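Local coordinates for protein probable alginate O-acetylase AlgJ (Pseudomonas putida, PDB 4O8V) that probably adds acetyl groups to mannuronate residues of alginate in the periplasm, working with other proteins of an inner-membrane complex, at residues A[19-24]-A[275-280]; A[26-29]-A[33-36]. All blocks are in the same frame, centred on the assembly; numbering follows the deposited sequence.

Contact 1. Residues A[19-24]-A[275-280]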
# COMPACT_ATOMS: atom_id res chain seq x y z
N LEU A 19 -1.16 15.12 11.38
CA LEU A 19 -2.19 15.34 10.36
C LEU A 19 -2.65 14.00 9.83
O LEU A 19 -1.85 13.09 9.72
CB LEU A 19 -1.63 16.14 9.19
CG LEU A 19 -1.01 17.49 9.55
CD1 LEU A 19 -0.41 18.11 8.28
CD2 LEU A 19 -2.08 18.38 10.15
N PHE A 20 -3.92 13.88 9.47
CA PHE A 20 -4.41 12.64 8.86
C PHE A 20 -5.15 12.96 7.57
O PHE A 20 -5.66 14.07 7.39
CB PHE A 20 -5.34 11.89 9.81
CG PHE A 20 -4.69 11.43 11.10
CD1 PHE A 20 -4.08 10.19 11.18
CD2 PHE A 20 -4.72 12.23 12.23
CE1 PHE A 20 -3.49 9.76 12.39
CE2 PHE A 20 -4.12 11.80 13.44
CZ PHE A 20 -3.51 10.57 13.51
N SER A 21 -5.20 11.98 6.65
CA SER A 21 -6.07 12.08 5.47
C SER A 21 -7.52 11.91 5.87
O SER A 21 -7.85 10.96 6.58
CB SER A 21 -5.72 10.99 4.46
OG SER A 21 -6.73 10.95 3.45
N ASP A 22 -8.40 12.79 5.41
CA ASP A 22 -9.82 12.63 5.75
C ASP A 22 -10.42 11.42 5.02
O ASP A 22 -11.53 11.01 5.31
CB ASP A 22 -10.62 13.92 5.50
CG ASP A 22 -10.91 14.17 4.04
OD1 ASP A 22 -10.14 13.72 3.16
OD2 ASP A 22 -11.94 14.83 3.77
N GLU A 23 -9.65 10.82 4.10
CA GLU A 23 -10.09 9.59 3.44
C GLU A 23 -10.10 8.43 4.44
O GLU A 23 -10.74 7.39 4.20
CB GLU A 23 -9.20 9.27 2.23
CG GLU A 23 -9.27 10.31 1.12
CD GLU A 23 -8.39 9.98 -0.08
OE1 GLU A 23 -7.51 9.10 0.02
OE2 GLU A 23 -8.57 10.61 -1.14
N GLU A 24 -9.41 8.60 5.56
CA GLU A 24 -9.42 7.61 6.63
C GLU A 24 -10.53 7.91 7.63
O GLU A 24 -10.70 7.19 8.61
CB GLU A 24 -8.05 7.55 7.33
CG GLU A 24 -7.00 6.80 6.49
CD GLU A 24 -5.59 6.84 7.06
OE1 GLU A 24 -5.39 7.40 8.17
OE2 GLU A 24 -4.67 6.32 6.39
N PRO A 275 -3.84 0.12 0.23
CA PRO A 275 -4.16 0.69 1.54
C PRO A 275 -5.66 0.55 1.87
O PRO A 275 -6.50 0.67 0.97
CB PRO A 275 -3.76 2.18 1.39
CG PRO A 275 -2.73 2.18 0.25
CD PRO A 275 -3.31 1.13 -0.71
N GLU A 276 -6.00 0.31 3.13
CA GLU A 276 -7.38 -0.05 3.47
C GLU A 276 -8.42 1.01 3.08
O GLU A 276 -9.52 0.65 2.66
CB GLU A 276 -7.49 -0.37 4.97
CG GLU A 276 -7.29 0.82 5.90
CD GLU A 276 -7.81 0.57 7.32
OE1 GLU A 276 -9.02 0.74 7.57
OE2 GLU A 276 -6.99 0.25 8.20
N ARG A 277 -8.08 2.29 3.17
CA ARG A 277 -9.06 3.35 2.94
C ARG A 277 -9.60 3.38 1.51
O ARG A 277 -10.62 4.01 1.26
CB ARG A 277 -8.46 4.72 3.27
CG ARG A 277 -7.46 5.27 2.22
CD ARG A 277 -6.84 6.57 2.75
NE ARG A 277 -6.05 7.33 1.78
CZ ARG A 277 -4.72 7.30 1.71
NH1 ARG A 277 -4.05 6.51 2.54
NH2 ARG A 277 -4.07 8.04 0.83
N TYR A 278 -8.92 2.72 0.58
CA TYR A 278 -9.36 2.70 -0.82
C TYR A 278 -10.47 1.70 -1.09
O TYR A 278 -11.09 1.75 -2.15
CB TYR A 278 -8.18 2.40 -1.76
CG TYR A 278 -7.20 3.54 -1.90
CD1 TYR A 278 -7.50 4.65 -2.69
CD2 TYR A 278 -5.98 3.50 -1.24
CE1 TYR A 278 -6.59 5.70 -2.81
CE2 TYR A 278 -5.08 4.54 -1.35
CZ TYR A 278 -5.38 5.63 -2.14
OH TYR A 278 -4.46 6.66 -2.24
N LEU A 279 -10.71 0.76 -0.18
CA LEU A 279 -11.69 -0.30 -0.46
C LEU A 279 -13.12 0.27 -0.65
O LEU A 279 -13.83 -0.15 -1.57
CB LEU A 279 -11.69 -1.36 0.65
CG LEU A 279 -12.57 -2.58 0.36
CD1 LEU A 279 -12.09 -3.34 -0.86
CD2 LEU A 279 -12.62 -3.50 1.56
N PRO A 280 -13.54 1.23 0.18
CA PRO A 280 -14.89 1.74 -0.11
C PRO A 280 -14.89 2.98 -0.99
O PRO A 280 -15.85 3.75 -0.93
CB PRO A 280 -15.45 2.04 1.27
CG PRO A 280 -14.24 2.45 2.07
CD PRO A 280 -13.07 1.66 1.52
O HOH W 1 -12.28 5.55 2.80
O HOH W 2 -5.27 4.26 4.37
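Arg277 reaches from the 3-10 segment 276-278 to Glu23 and Glu24, and its NE and NH1 and the Glu24 carboxylate each have identified partners. Arg277 NE gives its hydrogen to Glu23 OE1 at 2.9 Å in an almost straight bond (175°). The oxygen lies in the guanidinium plane and receives through its anti lone pair, the one turned from its sister oxygen, while the carboxylate plane is tilted 42° from the guanidinium. NH1 is served less directly. The ion pair of Arg277 NH1 with Glu24 OE2 is long, 3.9 Å, and water 2 spans the two, donating to OE2 and accepting from NH1; Tyr219 adds a weak hydrogen bond to NH1. The Glu24 carboxylate is held mainly elsewhere, by the backbone N-H groups of Lys64 and Ala65. Along the aliphatic part of the side chain, Arg277 CD rests 3.6 Å from Glu23 CB and 3.8 Å from Glu24 CG, and Tyr278 CE2 covers one guanidinium face. Water 1 donates to both Glu23 O and Arg277 O, and Ser21 OG accepts from Glu23 N (3.0 Å), an ST turn. An alanine in place of Arg277 would probably leave the Glu23 carboxylate without its mate and water 2 without one of its partners. The Arg277 side chain passes about 6 Å from those of Ser218 and His122, the probable nucleophile and proton acceptor, which is consistent with the network holding a positive charge near, though not in contact with, the probable catalytic centre.

Contact 2. Residues A[26-29]-A[33-36]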
# COMPACT_ATOMS: atom_id res chain seq x y z
N LYS A 26 -13.81 9.94 6.41
CA LYS A 26 -15.09 10.34 5.81
C LYS A 26 -15.98 9.14 5.51
O LYS A 26 -15.49 8.08 5.11
CB LYS A 26 -14.85 11.14 4.52
CG LYS A 26 -14.24 10.30 3.37
CD LYS A 26 -14.01 11.10 2.10
CE LYS A 26 -13.10 12.30 2.37
NZ LYS A 26 -12.65 13.03 1.14
N PRO A 27 -17.29 9.30 5.70
CA PRO A 27 -18.21 8.28 5.18
C PRO A 27 -18.22 8.34 3.66
O PRO A 27 -17.84 9.36 3.10
CB PRO A 27 -19.57 8.69 5.75
CG PRO A 27 -19.44 10.17 5.97
CD PRO A 27 -18.01 10.40 6.37
N THR A 28 -18.61 7.25 3.00
CA THR A 28 -18.78 7.28 1.56
C THR A 28 -20.20 6.80 1.28
O THR A 28 -20.62 5.77 1.80
CB THR A 28 -17.74 6.40 0.84
OG1 THR A 28 -16.44 7.00 0.98
CG2 THR A 28 -18.05 6.28 -0.64
N ALA A 29 -20.95 7.58 0.50
CA ALA A 29 -22.28 7.15 0.06
C ALA A 29 -22.19 5.89 -0.80
O ALA A 29 -21.43 5.84 -1.77
CB ALA A 29 -22.97 8.26 -0.72
N GLN A 33 -21.78 -1.14 -1.37
CA GLN A 33 -21.78 -1.65 -2.74
C GLN A 33 -20.43 -1.40 -3.42
O GLN A 33 -19.97 -2.21 -4.22
CB GLN A 33 -22.92 -1.01 -3.56
CG GLN A 33 -24.28 -1.05 -2.87
CD GLN A 33 -24.59 0.23 -2.08
OE1 GLN A 33 -24.21 0.36 -0.91
NE2 GLN A 33 -25.29 1.17 -2.72
N LEU A 34 -19.80 -0.27 -3.09
CA LEU A 34 -18.48 0.04 -3.62
C LEU A 34 -17.45 -0.99 -3.14
O LEU A 34 -16.61 -1.46 -3.92
CB LEU A 34 -18.04 1.46 -3.24
CG LEU A 34 -18.65 2.63 -4.03
CD1 LEU A 34 -18.11 3.96 -3.52
CD2 LEU A 34 -18.39 2.48 -5.52
N MSE A 35 -17.50 -1.34 -1.85
CA MSE A 35 -16.62 -2.40 -1.33
C MSE A 35 -16.84 -3.75 -2.03
O MSE A 35 -15.86 -4.44 -2.38
CB MSE A 35 -16.81 -2.55 0.17
CG MSE A 35 -16.15 -1.44 0.96
SE MSE A 35 -16.61 -1.59 2.86
CE MSE A 35 -16.36 -3.54 3.04
N GLN A 36 -18.10 -4.13 -2.20
CA GLN A 36 -18.47 -5.35 -2.92
C GLN A 36 -17.83 -5.33 -4.30
O GLN A 36 -17.21 -6.31 -4.74
CB GLN A 36 -20.00 -5.47 -3.03
CG GLN A 36 -20.49 -6.58 -3.97
CD GLN A 36 -22.01 -6.66 -4.05
OE1 GLN A 36 -22.72 -5.67 -3.85
NE2 GLN A 36 -22.52 -7.85 -4.33
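Thr28 and Leu34 meet methyl to methyl, with CG2 of the threonine 3.7 Å from CD1 of the leucine and the two side chains crossing at about a right angle. Leu34 CD1 also lies 4.2 Å from Ala29 O, a looser van der Waals approach, and no hydrogen bond joins the two segments. Torsions explain the choice of branch: with OG1 beside the backbone N (chi1 -68°), the threonine methyl stands anti to that nitrogen and faces the helix, and it is this carbon, CG2, that makes the contact. In fold terms this is a local contact in the SGNH hydrolase-like domain, where the irregular segment 26-29, which follows strand 19-21, packs against the first turn of helix 31-51 that it leads into. Further out, Leu34 also touches Lys282, and on the neighbouring helix position the selenomethionine Met35 packs on Leu279 and Pro280. On the loop side, Pro27 lies against Ala78 and His81 NE2 hydrogen-bonds to Lys26 O, tying the start of the segment to a different part of the chain, while Lys26 NZ makes a long, weak ion pair with Asp22.

Contact 1 is buried and polar, contact 2 lies at the surface and is apolar, and the contrast is consistent with their places in the fold. The first joins residues far apart in sequence, bringing the end of strand 19-21 to the loop after strand 269-275, an inner strand of the parallel sheet; the second closes only a few residues and is nested within the loop that contact 1 closes. Their centres are 12 Å apart, yet they meet at Pro280, whose carbonyl O lies 3.4 Å from Thr28 CG2 and whose CB lies 3.6 Å from Met35 CG. Segment 275-280 therefore borders both: Arg277 carries the charged contact, while Leu279 and Pro280 touch residues of contact 2.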